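Local coordinates for succinate-semialdehyde dehydrogenase (Synechococcus sp., PDB 4ITA), which probably oxidises succinic semialdehyde to succinate with NADP+ as cofactor, as an aldehyde dehydrogenase of cyanobacteria, at residues A[235-248]-A[390-404]. Residues are numbered along the deposited sequence; the frame is centred on the assembly and turned at random.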
loop_
_atom_site.group_PDB
_atom_site.type_symbol
_atom_site.label_atom_id
_atom_site.label_comp_id
_atom_site.label_asym_id
_atom_site.label_seq_id
_atom_site.Cartn_x
_atom_site.Cartn_y
_atom_site.Cartn_z
ATOM N N ASP A 235 16.372 15.465 -5.782
ATOM C CA ASP A 235 16.469 14.903 -7.116
ATOM C C ASP A 235 17.742 15.345 -7.823
ATOM O O ASP A 235 18.098 16.522 -7.786
ATOM C CB ASP A 235 15.271 15.324 -7.965
ATOM C CG ASP A 235 13.951 14.721 -7.500
ATOM O OD1 ASP A 235 13.884 14.046 -6.445
ATOM O OD2 ASP A 235 12.963 14.939 -8.230
ATOM N N PRO A 236 18.413 14.409 -8.504
ATOM C CA PRO A 236 19.577 14.765 -9.315
ATOM C C PRO A 236 19.160 15.340 -10.669
ATOM O O PRO A 236 18.093 15.026 -11.204
ATOM C CB PRO A 236 20.276 13.421 -9.502
ATOM C CG PRO A 236 19.150 12.439 -9.514
ATOM C CD PRO A 236 18.162 12.955 -8.513
ATOM N N PHE A 237 20.012 16.218 -11.191
ATOM C CA PHE A 237 19.864 16.782 -12.523
ATOM C C PHE A 237 21.233 16.558 -13.159
ATOM O O PHE A 237 22.200 17.275 -12.864
ATOM C CB PHE A 237 19.518 18.272 -12.407
ATOM C CG PHE A 237 19.063 18.921 -13.697
ATOM C CD1 PHE A 237 19.983 19.478 -14.575
ATOM C CD2 PHE A 237 17.712 19.024 -14.000
ATOM C CE1 PHE A 237 19.558 20.104 -15.738
ATOM C CE2 PHE A 237 17.283 19.638 -15.168
ATOM C CZ PHE A 237 18.213 20.183 -16.038
ATOM N N VAL A 238 21.324 15.516 -13.976
ATOM C CA VAL A 238 22.594 15.037 -14.499
ATOM C C VAL A 238 22.786 15.547 -15.913
ATOM O O VAL A 238 21.902 15.396 -16.752
ATOM C CB VAL A 238 22.639 13.495 -14.496
ATOM C CG1 VAL A 238 24.017 13.022 -14.906
ATOM C CG2 VAL A 238 22.289 12.933 -13.111
ATOM N N VAL A 239 23.934 16.170 -16.174
ATOM C CA VAL A 239 24.197 16.743 -17.488
ATOM C C VAL A 239 25.461 16.157 -18.092
ATOM O O VAL A 239 26.548 16.309 -17.540
ATOM C CB VAL A 239 24.305 18.280 -17.427
ATOM C CG1 VAL A 239 24.464 18.859 -18.831
ATOM C CG2 VAL A 239 23.074 18.872 -16.751
ATOM N N PHE A 240 25.310 15.484 -19.227
ATOM C CA PHE A 240 26.425 14.780 -19.858
ATOM C C PHE A 240 26.883 15.458 -21.162
ATOM O O PHE A 240 26.214 16.370 -21.653
ATOM C CB PHE A 240 26.088 13.282 -19.996
ATOM C CG PHE A 240 26.732 12.439 -18.935
ATOM C CD1 PHE A 240 26.718 12.856 -17.609
ATOM C CD2 PHE A 240 27.372 11.251 -19.251
ATOM C CE1 PHE A 240 27.320 12.105 -16.624
ATOM C CE2 PHE A 240 27.980 10.494 -18.261
ATOM C CZ PHE A 240 27.958 10.921 -16.947
ATOM N N PRO A 241 28.044 15.042 -21.706
ATOM C CA PRO A 241 28.652 15.849 -22.776
ATOM C C PRO A 241 27.844 16.012 -24.069
ATOM O O PRO A 241 28.052 17.001 -24.775
ATOM C CB PRO A 241 29.970 15.118 -23.050
ATOM C CG PRO A 241 30.296 14.443 -21.756
ATOM C CD PRO A 241 28.968 13.994 -21.228
ATOM N N SER A 242 26.939 15.089 -24.375
ATOM C CA SER A 242 26.148 15.205 -25.596
ATOM C C SER A 242 24.857 15.990 -25.397
ATOM O O SER A 242 24.051 16.107 -26.316
ATOM C CB SER A 242 25.825 13.828 -26.170
ATOM O OG SER A 242 25.001 13.083 -25.289
ATOM N N ALA A 243 24.659 16.533 -24.201
ATOM C CA ALA A 243 23.446 17.302 -23.918
ATOM C C ALA A 243 23.374 18.626 -24.678
ATOM O O ALA A 243 24.401 19.207 -25.023
ATOM C CB ALA A 243 23.337 17.562 -22.427
ATOM N N ASP A 244 22.151 19.093 -24.932
ATOM C CA ASP A 244 21.923 20.473 -25.352
ATOM C C ASP A 244 22.123 21.325 -24.111
ATOM O O ASP A 244 21.216 21.452 -23.281
ATOM C CB ASP A 244 20.498 20.650 -25.895
ATOM C CG ASP A 244 20.200 22.084 -26.385
ATOM O OD1 ASP A 244 20.867 23.064 -25.972
ATOM O OD2 ASP A 244 19.254 22.229 -27.188
ATOM N N LEU A 245 23.311 21.905 -23.990
ATOM C CA LEU A 245 23.725 22.579 -22.767
ATOM C C LEU A 245 22.855 23.783 -22.446
ATOM O O LEU A 245 22.444 23.966 -21.301
ATOM C CB LEU A 245 25.193 23.008 -22.854
ATOM C CG LEU A 245 26.199 22.403 -21.876
ATOM C CD1 LEU A 245 25.956 20.914 -21.642
ATOM C CD2 LEU A 245 27.610 22.633 -22.381
ATOM N N ASP A 246 22.568 24.607 -23.447
ATOM C CA ASP A 246 21.769 25.801 -23.204
ATOM C C ASP A 246 20.351 25.449 -22.752
ATOM O O ASP A 246 19.816 26.080 -21.834
ATOM C CB ASP A 246 21.742 26.725 -24.426
ATOM C CG ASP A 246 23.066 27.424 -24.664
ATOM O OD1 ASP A 246 23.934 27.426 -23.768
ATOM O OD2 ASP A 246 23.234 27.995 -25.762
ATOM N N GLU A 247 19.749 24.435 -23.373
ATOM C CA GLU A 247 18.431 23.972 -22.927
ATOM C C GLU A 247 18.500 23.427 -21.502
ATOM O O GLU A 247 17.639 23.724 -20.679
ATOM C CB GLU A 247 17.833 22.910 -23.865
ATOM C CG GLU A 247 16.407 22.515 -23.460
ATOM C CD GLU A 247 15.808 21.378 -24.286
ATOM O OE1 GLU A 247 16.548 20.729 -25.048
ATOM O OE2 GLU A 247 14.588 21.140 -24.153
ATOM N N ALA A 248 19.526 22.634 -21.215
ATOM C CA ALA A 248 19.697 22.065 -19.881
ATOM C C ALA A 248 19.840 23.145 -18.802
ATOM O O ALA A 248 19.293 23.003 -17.706
ATOM C CB ALA A 248 20.878 21.094 -19.850
ATOM N N GLY A 390 12.314 11.905 -7.875
ATOM C CA GLY A 390 12.527 12.064 -9.305
ATOM C C GLY A 390 14.000 12.136 -9.685
ATOM O O GLY A 390 14.883 12.197 -8.828
ATOM N N ALA A 391 14.262 12.108 -10.984
ATOM C CA ALA A 391 15.621 12.231 -11.495
ATOM C C ALA A 391 15.545 12.722 -12.926
ATOM O O ALA A 391 14.684 12.278 -13.691
ATOM C CB ALA A 391 16.343 10.890 -11.428
ATOM N N SER A 392 16.443 13.641 -13.283
ATOM C CA SER A 392 16.520 14.151 -14.648
ATOM C C SER A 392 17.935 13.962 -15.181
ATOM O O SER A 392 18.905 14.236 -14.468
ATOM C CB SER A 392 16.145 15.634 -14.646
ATOM O OG SER A 392 16.267 16.224 -15.928
ATOM N N ALA A 393 18.058 13.489 -16.420
ATOM C CA ALA A 393 19.370 13.284 -17.038
ATOM C C ALA A 393 19.371 13.760 -18.481
ATOM O O ALA A 393 18.397 13.566 -19.213
ATOM C CB ALA A 393 19.798 11.819 -16.947
ATOM N N TRP A 394 20.475 14.394 -18.867
ATOM C CA TRP A 394 20.593 15.077 -20.151
ATOM C C TRP A 394 21.727 14.468 -20.958
ATOM O O TRP A 394 22.894 14.560 -20.584
ATOM C CB TRP A 394 20.785 16.579 -19.935
ATOM C CG TRP A 394 19.577 17.167 -19.286
ATOM C CD1 TRP A 394 19.154 16.959 -18.003
ATOM C CD2 TRP A 394 18.602 18.010 -19.901
ATOM N NE1 TRP A 394 17.977 17.627 -17.785
ATOM C CE2 TRP A 394 17.618 18.285 -18.928
ATOM C CE3 TRP A 394 18.470 18.569 -21.176
ATOM C CZ2 TRP A 394 16.512 19.100 -19.194
ATOM C CZ3 TRP A 394 17.372 19.372 -21.439
ATOM C CH2 TRP A 394 16.411 19.634 -20.452
ATOM N N THR A 395 21.353 13.816 -22.049
ATOM C CA THR A 395 22.296 13.124 -22.912
ATOM C C THR A 395 21.553 12.714 -24.161
ATOM O O THR A 395 20.354 12.436 -24.121
ATOM C CB THR A 395 22.887 11.864 -22.239
ATOM O OG1 THR A 395 23.581 11.090 -23.226
ATOM C CG2 THR A 395 21.788 11.008 -21.612
ATOM N N ASN A 396 22.270 12.679 -25.277
ATOM C CA ASN A 396 21.688 12.233 -26.529
ATOM C C ASN A 396 22.325 10.954 -27.046
ATOM O O ASN A 396 22.149 10.583 -28.208
ATOM C CB ASN A 396 21.720 13.360 -27.551
ATOM C CG ASN A 396 20.732 14.444 -27.208
ATOM O OD1 ASN A 396 19.524 14.233 -27.294
ATOM N ND2 ASN A 396 21.230 15.592 -26.767
ATOM N N ASP A 397 23.050 10.279 -26.162
ATOM C CA ASP A 397 23.591 8.955 -26.444
ATOM C C ASP A 397 22.575 7.913 -25.987
ATOM O O ASP A 397 22.264 7.837 -24.803
ATOM C CB ASP A 397 24.912 8.747 -25.700
ATOM C CG ASP A 397 25.536 7.400 -25.998
ATOM O OD1 ASP A 397 26.147 7.262 -27.079
ATOM O OD2 ASP A 397 25.418 6.473 -25.169
ATOM N N PRO A 398 22.051 7.099 -26.919
ATOM C CA PRO A 398 20.999 6.146 -26.544
ATOM C C PRO A 398 21.417 5.173 -25.441
ATOM O O PRO A 398 20.602 4.868 -24.567
ATOM C CB PRO A 398 20.719 5.400 -27.856
ATOM C CG PRO A 398 21.139 6.369 -28.924
ATOM C CD PRO A 398 22.342 7.065 -28.363
ATOM N N ALA A 399 22.663 4.711 -25.462
ATOM C CA ALA A 399 23.131 3.775 -24.444
ATOM C C ALA A 399 23.166 4.420 -23.057
ATOM O O ALA A 399 22.783 3.795 -22.063
ATOM C CB ALA A 399 24.489 3.217 -24.816
ATOM N N GLU A 400 23.626 5.666 -22.991
ATOM C CA GLU A 400 23.588 6.408 -21.735
ATOM C C GLU A 400 22.149 6.615 -21.269
ATOM O O GLU A 400 21.853 6.444 -20.090
ATOM C CB GLU A 400 24.298 7.760 -21.864
ATOM C CG GLU A 400 25.787 7.645 -22.107
ATOM C CD GLU A 400 26.498 8.988 -22.110
ATOM O OE1 GLU A 400 25.832 10.033 -22.301
ATOM O OE2 GLU A 400 27.734 8.996 -21.915
ATOM N N GLN A 401 21.264 6.992 -22.190
ATOM C CA GLN A 401 19.856 7.200 -21.844
ATOM C C GLN A 401 19.271 5.962 -21.179
ATOM O O GLN A 401 18.607 6.057 -20.144
ATOM C CB GLN A 401 19.031 7.560 -23.082
ATOM C CG GLN A 401 19.413 8.879 -23.711
ATOM C CD GLN A 401 18.665 9.149 -24.997
ATOM O OE1 GLN A 401 18.168 8.222 -25.649
ATOM N NE2 GLN A 401 18.598 10.417 -25.386
ATOM N N GLN A 402 19.534 4.799 -21.763
ATOM C CA GLN A 402 18.995 3.558 -21.215
ATOM C C GLN A 402 19.576 3.223 -19.846
ATOM O O GLN A 402 18.852 2.777 -18.955
ATOM C CB GLN A 402 19.168 2.403 -22.202
ATOM C CG GLN A 402 18.260 2.528 -23.431
ATOM C CD GLN A 402 16.785 2.710 -23.066
ATOM O OE1 GLN A 402 16.220 1.918 -22.312
ATOM N NE2 GLN A 402 16.160 3.757 -23.606
ATOM N N ARG A 403 20.870 3.451 -19.656
ATOM C CA ARG A 403 21.463 3.206 -18.346
ATOM C C ARG A 403 20.894 4.142 -17.279
ATOM O O ARG A 403 20.624 3.704 -16.159
ATOM C CB ARG A 403 22.990 3.281 -18.392
ATOM C CG ARG A 403 23.634 2.058 -19.038
ATOM C CD ARG A 403 25.089 1.895 -18.611
ATOM N NE ARG A 403 25.230 1.737 -17.164
ATOM C CZ ARG A 403 26.360 1.945 -16.493
ATOM N NH1 ARG A 403 27.453 2.332 -17.136
ATOM N NH2 ARG A 403 26.396 1.781 -15.178
ATOM N N PHE A 404 20.704 5.415 -17.620
ATOM C CA PHE A 404 20.091 6.353 -16.683
ATOM C C PHE A 404 18.664 5.915 -16.330
ATOM O O PHE A 404 18.292 5.884 -15.151
ATOM C CB PHE A 404 20.073 7.771 -17.264
ATOM C CG PHE A 404 21.387 8.509 -17.154
ATOM C CD1 PHE A 404 22.044 8.631 -15.933
ATOM C CD2 PHE A 404 21.951 9.119 -18.273
ATOM C CE1 PHE A 404 23.250 9.334 -15.837
ATOM C CE2 PHE A 404 23.147 9.822 -18.177
ATOM C CZ PHE A 404 23.796 9.929 -16.959
HETATM O O HOH W 1 26.852 12.223 -23.493
HETATM O O HOH W 2 19.870 17.240 -24.254
#
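Strands 235-239 and 390-394 run parallel, joined by a ladder in which Ser392 N donates to Pro236 O, Val238 N to Ser392 O, Trp394 N to Val238 O and Phe240 N to Trp394 O. At the start of the ladder Gly390 N donates to Asp235 OD1 from above the carboxylate plane, 3.0 Å away. Phe237, Ser392 and Trp394 share one sheet face. The indole NE1 lies over the Phe237 ring, 3.1 Å from CZ, with the five-membered ring of Trp394 inclined at 35° to it. NE1 donates to Ser392 OG in a bent bond, the oxygen tilted out of the indole plane; that oxygen also bonds to Gly417 O. With CG beside its backbone N (chi1 -64°), Trp394 offers its six-membered ring to Ala248, whose CA sits over that face in a CH-pi contact. Were Trp394 an alanine, Ser392 OG would probably lose its indole donor and a gap would open beside Phe237 and Ala248. Strands 235-239 and 390-394 are neighbours in the parallel core of the Rossmann-like catalytic domain of aldehyde dehydrogenases, each followed by a helix, and the helices pack on opposite faces. On the Val238 face, the Phe404 edge points at the Phe240 ring, CZ over its centre, in a T-shaped pair, with Glu400 OE2 at that ring's edge. Beyond the strands, Ser242 OG accepts from Asn396 N (2.8 Å), and Asn396 ND2 reaches back to Ser242 O.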